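Long-range contact in CrtC domain-containing protein (PDB 7A0Q), which probably hydrates the isoflavonoid phytoalexin kievitone and is built from two lipocalin-like domains: residues G279-P284 against I341-W346. Residues are numbered along the deposited sequence; the frame is centred on the assembly and turned at random.
Sequences GRVTYP and IVYSTW. With NAG (2-acetamido-2-deoxy-beta-D-glucopyranose), chain C.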
loop_
_atom_site.group_PDB
_atom_site.type_symbol
_atom_site.label_atom_id
_atom_site.label_comp_id
_atom_site.label_asym_id
_atom_site.label_seq_id
_atom_site.Cartn_x
_atom_site.Cartn_y
_atom_site.Cartn_z
ATOM N N GLY A 279 -13.999 0.466 18.658
ATOM C CA GLY A 279 -14.430 1.503 19.566
ATOM C C GLY A 279 -13.356 2.488 19.964
ATOM O O GLY A 279 -13.627 3.373 20.787
ATOM N N ARG A 280 -12.152 2.384 19.398
ATOM C CA ARG A 280 -11.009 3.113 19.930
ATOM C C ARG A 280 -10.692 4.403 19.195
ATOM O O ARG A 280 -9.960 5.235 19.739
ATOM C CB ARG A 280 -9.757 2.226 19.912
ATOM C CG ARG A 280 -9.916 0.933 20.660
ATOM C CD ARG A 280 -9.781 1.143 22.154
ATOM N NE ARG A 280 -9.466 -0.111 22.828
ATOM C CZ ARG A 280 -9.161 -0.211 24.117
ATOM N NH1 ARG A 280 -9.135 0.876 24.876
ATOM N NH2 ARG A 280 -8.889 -1.397 24.648
ATOM N N VAL A 281 -11.205 4.598 17.981
ATOM C CA VAL A 281 -10.781 5.734 17.173
ATOM C C VAL A 281 -11.848 6.036 16.132
ATOM O O VAL A 281 -12.577 5.143 15.687
ATOM C CB VAL A 281 -9.399 5.457 16.526
ATOM C CG1 VAL A 281 -9.496 4.344 15.498
ATOM C CG2 VAL A 281 -8.827 6.724 15.912
ATOM N N THR A 282 -11.941 7.309 15.752
ATOM C CA THR A 282 -12.811 7.796 14.688
ATOM C C THR A 282 -11.946 8.198 13.501
ATOM O O THR A 282 -11.114 9.106 13.618
ATOM C CB THR A 282 -13.628 9.000 15.155
ATOM O OG1 THR A 282 -14.270 8.687 16.395
ATOM C CG2 THR A 282 -14.668 9.377 14.118
ATOM N N TYR A 283 -12.153 7.540 12.360
ATOM C CA TYR A 283 -11.352 7.885 11.189
ATOM C C TYR A 283 -11.994 9.033 10.413
ATOM O O TYR A 283 -13.205 9.024 10.187
ATOM C CB TYR A 283 -11.209 6.688 10.254
ATOM C CG TYR A 283 -10.619 5.449 10.882
ATOM C CD1 TYR A 283 -9.283 5.404 11.266
ATOM C CD2 TYR A 283 -11.397 4.313 11.078
ATOM C CE1 TYR A 283 -8.744 4.262 11.835
ATOM C CE2 TYR A 283 -10.866 3.174 11.650
ATOM C CZ TYR A 283 -9.540 3.147 12.017
ATOM O OH TYR A 283 -9.023 2.008 12.581
ATOM N N PRO A 284 -11.208 10.014 9.971
ATOM C CA PRO A 284 -11.709 10.959 8.971
ATOM C C PRO A 284 -11.831 10.270 7.620
ATOM O O PRO A 284 -11.166 9.267 7.345
ATOM C CB PRO A 284 -10.632 12.044 8.942
ATOM C CG PRO A 284 -9.367 11.290 9.277
ATOM C CD PRO A 284 -9.767 10.196 10.236
ATOM N N ILE A 341 -4.554 4.345 7.412
ATOM C CA ILE A 341 -4.559 4.997 8.718
ATOM C C ILE A 341 -4.272 3.930 9.753
ATOM O O ILE A 341 -5.045 2.973 9.897
ATOM C CB ILE A 341 -5.887 5.701 9.025
ATOM C CG1 ILE A 341 -6.296 6.615 7.869
ATOM C CG2 ILE A 341 -5.748 6.508 10.302
ATOM C CD1 ILE A 341 -7.655 7.279 8.073
ATOM N N VAL A 342 -3.159 4.082 10.462
ATOM C CA VAL A 342 -2.683 3.071 11.396
ATOM C C VAL A 342 -2.369 3.734 12.726
ATOM O O VAL A 342 -1.756 4.805 12.759
ATOM C CB VAL A 342 -1.432 2.333 10.867
ATOM C CG1 VAL A 342 -0.767 1.514 11.986
ATOM C CG2 VAL A 342 -1.801 1.438 9.687
ATOM N N TYR A 343 -2.801 3.094 13.810
ATOM C CA TYR A 343 -2.345 3.374 15.164
ATOM C C TYR A 343 -1.519 2.183 15.631
ATOM O O TYR A 343 -2.016 1.048 15.649
ATOM C CB TYR A 343 -3.537 3.608 16.100
ATOM C CG TYR A 343 -4.217 4.926 15.841
ATOM C CD1 TYR A 343 -5.053 5.105 14.740
ATOM C CD2 TYR A 343 -4.007 6.007 16.686
ATOM C CE1 TYR A 343 -5.657 6.333 14.487
ATOM C CE2 TYR A 343 -4.599 7.229 16.439
ATOM C CZ TYR A 343 -5.430 7.390 15.359
ATOM O OH TYR A 343 -6.010 8.616 15.142
ATOM N N SER A 344 -0.257 2.425 15.979
ATOM C CA SER A 344 0.522 1.362 16.601
ATOM C C SER A 344 0.191 1.234 18.075
ATOM O O SER A 344 0.499 0.206 18.682
ATOM C CB SER A 344 2.023 1.596 16.410
ATOM O OG SER A 344 2.460 2.729 17.145
ATOM N N THR A 345 -0.427 2.266 18.646
ATOM C CA THR A 345 -0.999 2.231 19.978
ATOM C C THR A 345 -2.176 3.189 19.995
ATOM O O THR A 345 -2.177 4.210 19.299
ATOM C CB THR A 345 0.013 2.624 21.064
ATOM O OG1 THR A 345 -0.650 2.671 22.333
ATOM C CG2 THR A 345 0.614 4.002 20.784
ATOM N N TRP A 346 -3.174 2.860 20.801
ATOM C CA TRP A 346 -4.297 3.762 20.988
ATOM C C TRP A 346 -4.056 4.765 22.115
ATOM O O TRP A 346 -4.905 5.630 22.353
ATOM C CB TRP A 346 -5.574 2.945 21.220
ATOM C CG TRP A 346 -6.083 2.298 19.936
ATOM C CD1 TRP A 346 -6.252 2.910 18.719
ATOM C CD2 TRP A 346 -6.479 0.932 19.753
ATOM N NE1 TRP A 346 -6.731 2.007 17.796
ATOM C CE2 TRP A 346 -6.875 0.787 18.405
ATOM C CE3 TRP A 346 -6.533 -0.182 20.595
ATOM C CZ2 TRP A 346 -7.330 -0.426 17.886
ATOM C CZ3 TRP A 346 -6.979 -1.387 20.075
ATOM C CH2 TRP A 346 -7.369 -1.498 18.732
HETATM C C1 NAG C . -2.467 10.587 14.891
HETATM C C2 NAG C . -3.012 11.446 13.763
HETATM C C3 NAG C . -3.493 12.791 14.310
HETATM C C4 NAG C . -4.437 12.622 15.495
HETATM C C5 NAG C . -3.879 11.654 16.529
HETATM C C6 NAG C . -4.908 11.265 17.564
HETATM C C7 NAG C . -2.132 11.264 11.474
HETATM C C8 NAG C . -1.017 11.646 10.554
HETATM N N2 NAG C . -2.006 11.672 12.738
HETATM O O3 NAG C . -4.151 13.494 13.260
HETATM O O4 NAG C . -4.567 13.882 16.146
HETATM O O5 NAG C . -3.468 10.431 15.900
HETATM O O6 NAG C . -6.043 10.674 16.945
HETATM O O7 NAG C . -3.089 10.596 11.097
HETATM O O HOH W 1 -7.049 1.912 14.858
#
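Arg280 pairs with Trp346, and Tyr283 with Ile341, in the backbone register, yet the two backbones stay well apart: the CA atoms of Arg280 and Trp346 are 6.8 Å from each other, those of Tyr283 and Ile341 7.8 Å. This spacing, with no direct hydrogen bond between the segments, is consistent with side-chain packing; the two strands are not neighbours in the barrel order. At the loop end, CB and CG of Arg280 lie over one face of the Trp346 indole. CB makes a CH-pi contact, 3.5 Å from the centroid of the five-membered ring and only 7° off the ring normal. CG covers the six-membered ring; the chain then bends at chi2 (-79°), which places CD beyond the rim near CE3. NE also passes outside the rim, 3.7 Å from Trp346 CE3, and the guanidinium, its plane tilted 21° from the indole, approaches obliquely. In the plane of the indole, NE1 of Trp346 donates to a water, which in turn donates to Tyr283 OH; this bridge joins the segments through solvent, and the same hydroxyl is hydrogen-bonded to Glu307. Val281 CG2, anti to the backbone N, meets the Tyr343 ring at CE1, 3.5 Å away. The Tyr343 hydroxyl hydrogen-bonds O6 of a GlcNAc at 2.7 Å, with O6 lying in the ring plane. This sugar belongs to the protein's own glycan, so the bond fastens the carbohydrate to the barrel. Deeper, Ile341 CG2 reaches the edge of the Tyr283 ring, 3.8 Å from CD1, while its CD1 approaches Pro284 CD; Pro284 O is buried here without a polar partner. The contact thus joins the start of strand 282-291 to the end of strand 331-343 in the eight-stranded, lipocalin-like antiparallel barrel. Tyr283 pairs through its backbone with Tyr274 of strand 259-275, whereas Ile341 and Val342 pair with Tyr318 and Trp219 of strands 317-328 and 218-225.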